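Local coordinates for coenzyme A transferase (Yersinia pestis, PDB 3QLI), which probably transfers coenzyme A from an acyl-CoA donor to a carboxylate such as acetate, at residues Ala59-Thr63 / Arg64-Gly68; Glu220-Ser223 / Ile224-Ile228. All blocks are in the same frame, centred on the assembly; numbering follows the deposited sequence.

Contact 1. Residues Ala59-Thr63 / Arg64-Gly68; sequences ADRAT and RGDIG
Arg61 and Asp66 join the last turn of helix 52-63 to the loop that leaves it, in a worked example of a helix ended by a Schellman motif and clasped by a salt bridge. Arg61 NE donates to Asp66 OD2 at 2.8 Å, reaching the carboxylate from above its plane; of the guanidinium nitrogens only NE binds the carboxylate, with the two planes 52° apart. NE and NH2 also make weak bonds to the backbone Asp66 O, 3.3 and 3.1 Å away, which lies out of the guanidinium plane. Ile67 lies over one face of the guanidinium, its CD1 3.6 Å from Arg61 NH1, while its CG2 branch packs on Ala62 CB. Arg64 folds back along the helix end, a bend at chi3 (-52°) laying its guanidinium over Asp60 O and Arg61 CA.

The backbone beneath sets these positions. Gly65, at positive phi, turns the chain out of the helix; Gly65 N bonds to Ala62 O, and Asp66 N returns to Arg61 O at 2.9 Å. With Asp66 CG anti to its own nitrogen (chi1 -178°), the carboxylate swings back toward Arg61. Farther out, Arg61 NH1 is bonded to Val33 O and Ile36 O. With NH1 held by two carbonyls, NE by the carboxylate and Asp66 O adding weak bonds, the guanidinium is fixed in rotation, and this largely buried charge is probably stabilised by the acceptors gathered round it.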
# COMPACT_ATOMS: atom_id res chain seq x y z
N ALA A 59 -21.49 -27.57 -12.87
CA ALA A 59 -21.05 -27.58 -14.27
C ALA A 59 -22.02 -28.38 -15.14
O ALA A 59 -22.38 -27.97 -16.25
CB ALA A 59 -19.63 -28.17 -14.39
N ASP A 60 -22.45 -29.53 -14.63
CA ASP A 60 -23.44 -30.34 -15.34
C ASP A 60 -24.73 -29.55 -15.58
O ASP A 60 -25.37 -29.67 -16.64
CB ASP A 60 -23.73 -31.63 -14.56
CG ASP A 60 -22.53 -32.58 -14.52
OD1 ASP A 60 -21.50 -32.30 -15.18
OD2 ASP A 60 -22.62 -33.63 -13.83
N ARG A 61 -25.11 -28.73 -14.60
CA ARG A 61 -26.31 -27.92 -14.73
C ARG A 61 -26.18 -26.93 -15.89
O ARG A 61 -27.13 -26.71 -16.65
CB ARG A 61 -26.60 -27.20 -13.41
CG ARG A 61 -28.07 -26.97 -13.18
CD ARG A 61 -28.38 -26.16 -11.93
NE ARG A 61 -29.53 -25.32 -12.22
CZ ARG A 61 -29.93 -24.28 -11.50
NH1 ARG A 61 -29.28 -23.94 -10.39
NH2 ARG A 61 -30.99 -23.59 -11.89
N ALA A 62 -25.00 -26.34 -16.03
CA ALA A 62 -24.71 -25.45 -17.15
C ALA A 62 -24.70 -26.24 -18.46
O ALA A 62 -25.24 -25.79 -19.47
CB ALA A 62 -23.36 -24.75 -16.93
N THR A 63 -24.09 -27.41 -18.44
CA THR A 63 -24.04 -28.25 -19.64
C THR A 63 -25.44 -28.56 -20.18
O THR A 63 -25.66 -28.55 -21.40
CB THR A 63 -23.28 -29.56 -19.36
OG1 THR A 63 -21.93 -29.25 -19.02
CG2 THR A 63 -23.29 -30.47 -20.59
N ARG A 64 -26.37 -28.81 -19.28
CA ARG A 64 -27.76 -29.10 -19.64
C ARG A 64 -28.55 -27.85 -20.01
O ARG A 64 -29.72 -27.94 -20.36
CB ARG A 64 -28.47 -29.83 -18.50
CG ARG A 64 -27.88 -31.18 -18.14
CD ARG A 64 -28.79 -31.97 -17.18
NE ARG A 64 -29.17 -31.21 -15.99
CZ ARG A 64 -28.52 -31.24 -14.82
NH1 ARG A 64 -27.42 -31.97 -14.68
NH2 ARG A 64 -28.96 -30.52 -13.79
N GLY A 65 -27.92 -26.68 -19.88
CA GLY A 65 -28.57 -25.42 -20.21
C GLY A 65 -29.60 -24.98 -19.19
O GLY A 65 -30.53 -24.25 -19.52
N ASP A 66 -29.41 -25.39 -17.94
CA ASP A 66 -30.40 -25.18 -16.88
C ASP A 66 -30.02 -24.02 -15.94
O ASP A 66 -30.70 -23.78 -14.94
CB ASP A 66 -30.59 -26.49 -16.10
CG ASP A 66 -31.64 -26.40 -15.01
OD1 ASP A 66 -32.78 -25.97 -15.30
OD2 ASP A 66 -31.33 -26.78 -13.84
N ILE A 67 -28.93 -23.33 -16.25
CA ILE A 67 -28.55 -22.13 -15.51
C ILE A 67 -27.74 -21.22 -16.42
O ILE A 67 -27.10 -21.69 -17.35
CB ILE A 67 -27.74 -22.45 -14.22
CG1 ILE A 67 -27.60 -21.19 -13.34
CG2 ILE A 67 -26.38 -23.03 -14.55
CD1 ILE A 67 -27.09 -21.48 -11.95
N GLY A 68 -27.80 -19.92 -16.14
CA GLY A 68 -27.05 -18.96 -16.92
C GLY A 68 -26.73 -17.70 -16.14
O GLY A 68 -27.23 -17.50 -15.03

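Contact 2. Residues Glu220-Ser223 / Ile224-Ile228; sequences EYTS and ISHII
The His226 ring bonds back to the carbonyl of Thr222, one turn earlier in an alpha-helix, in the first turns of helix 220-230, where side chains share carbonyls with backbone N-H groups. His226 CG lies beside its own backbone nitrogen (chi1 -74°), and chi2 of 92° turns the ring so that ND1 looks back down the helix. ND1 donates to Thr222 O at 2.9 Å with an N-H...O angle of 164°, and the oxygen lies close to the ring plane. The helical bond from His226 N to this oxygen is weak, at 3.3 Å, perhaps because the ring shares the acceptor. Thr222 runs side by side with the histidine, its CG2 4.2 Å from His226 ND1.

Ser225 takes the rotamer that sets OG between its backbone nitrogen and carbonyl carbon (chi1 63°). Its hydroxyl thus comes within 2.9 Å of Tyr221 O and 3.0 Å of Thr222 O; one proton cannot be assigned to either. The backbone Ser225 N also bonds to Tyr221 O.

The other flank is more apolar. Ile224 extends along the helix toward Glu220, while its CD1 meets the Tyr221 ring at the edge. Tyr221 also packs on Ala244, a residue seen to bind coenzyme A in this protein, though no ligand is bound to this chain, and on Leu248 of helix 244-252; Ile224 reaches Ala381 and Val413, on strands 377-381 and 411-414 of the mixed sheet. Ser223 OG is bonded to Glu415 O, and Ile227 CD1 closes on this same hydroxyl oxygen, 3.4 Å from Ser223 OG.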
# COMPACT_ATOMS: atom_id res chain seq x y z
N GLU A 220 20.32 -22.50 -7.87
CA GLU A 220 20.39 -21.17 -7.24
C GLU A 220 19.76 -21.11 -5.86
O GLU A 220 20.11 -20.26 -5.05
CB GLU A 220 19.75 -20.09 -8.12
CG GLU A 220 20.44 -19.91 -9.46
CD GLU A 220 19.83 -20.76 -10.56
OE1 GLU A 220 19.61 -21.97 -10.34
OE2 GLU A 220 19.56 -20.21 -11.65
N TYR A 221 18.84 -22.03 -5.58
CA TYR A 221 18.11 -22.03 -4.31
C TYR A 221 19.01 -22.36 -3.14
O TYR A 221 18.71 -22.01 -2.01
CB TYR A 221 16.95 -23.02 -4.34
CG TYR A 221 15.75 -22.60 -5.19
CD1 TYR A 221 15.68 -21.33 -5.74
CD2 TYR A 221 14.70 -23.48 -5.43
CE1 TYR A 221 14.59 -20.94 -6.52
CE2 TYR A 221 13.61 -23.11 -6.21
CZ TYR A 221 13.56 -21.84 -6.75
OH TYR A 221 12.47 -21.48 -7.52
N THR A 222 20.10 -23.08 -3.40
CA THR A 222 21.01 -23.41 -2.31
C THR A 222 21.59 -22.13 -1.73
O THR A 222 21.51 -21.90 -0.53
CB THR A 222 22.13 -24.37 -2.74
OG1 THR A 222 21.54 -25.62 -3.13
CG2 THR A 222 23.10 -24.61 -1.59
N SER A 223 22.17 -21.29 -2.59
CA SER A 223 22.76 -20.05 -2.11
C SER A 223 21.68 -19.12 -1.56
O SER A 223 21.86 -18.50 -0.52
CB SER A 223 23.49 -19.32 -3.24
OG SER A 223 23.74 -17.98 -2.86
N ILE A 224 20.58 -19.02 -2.28
CA ILE A 224 19.48 -18.17 -1.83
C ILE A 224 18.95 -18.58 -0.45
O ILE A 224 18.74 -17.74 0.41
CB ILE A 224 18.36 -18.13 -2.87
CG1 ILE A 224 18.88 -17.45 -4.15
CG2 ILE A 224 17.12 -17.40 -2.28
CD1 ILE A 224 17.87 -17.43 -5.31
N SER A 225 18.74 -19.88 -0.23
CA SER A 225 18.19 -20.30 1.06
C SER A 225 19.14 -19.96 2.21
O SER A 225 18.70 -19.67 3.31
CB SER A 225 17.83 -21.79 1.06
OG SER A 225 18.99 -22.58 0.86
N HIS A 226 20.45 -19.99 1.96
CA HIS A 226 21.40 -19.63 3.01
C HIS A 226 21.49 -18.13 3.27
O HIS A 226 21.63 -17.70 4.42
CB HIS A 226 22.78 -20.24 2.76
CG HIS A 226 22.81 -21.71 3.04
ND1 HIS A 226 22.56 -22.66 2.08
CD2 HIS A 226 22.99 -22.39 4.20
CE1 HIS A 226 22.63 -23.87 2.62
NE2 HIS A 226 22.89 -23.73 3.91
N ILE A 227 21.40 -17.32 2.22
CA ILE A 227 21.42 -15.87 2.43
C ILE A 227 20.17 -15.46 3.22
O ILE A 227 20.22 -14.67 4.16
CB ILE A 227 21.46 -15.13 1.09
CG1 ILE A 227 22.75 -15.47 0.34
CG2 ILE A 227 21.33 -13.62 1.31
CD1 ILE A 227 22.63 -15.22 -1.16
N ILE A 228 19.04 -16.01 2.82
CA ILE A 228 17.78 -15.72 3.52
C ILE A 228 17.87 -16.18 4.97
O ILE A 228 17.56 -15.43 5.89
CB ILE A 228 16.59 -16.41 2.84
CG1 ILE A 228 16.35 -15.77 1.47
CG2 ILE A 228 15.33 -16.33 3.72
CD1 ILE A 228 15.23 -16.40 0.68

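In the fold
Contact 1 ends a helix, whereas contact 2 lies within the first turns of one. They share no element: 59-68 runs from helix 52-63 toward strand 70-74 of the parallel sheet, and 220-228 packs a helix against strands 377-381 and 411-414 of the mixed sheet. Their centres are about 49 Å apart, on opposite sides of the chain's centre. Contact 1, about 30 Å from that centre against 23 Å for contact 2, has an exposed loop at Arg64-Asp66 and combines backbone capping with a salt bridge, away from the coenzyme A sites. Contact 2 relies on side-chain and backbone donors sharing helix carbonyls, with a buried Ile224 facing the sheet and a tyrosine beside a coenzyme A-binding residue.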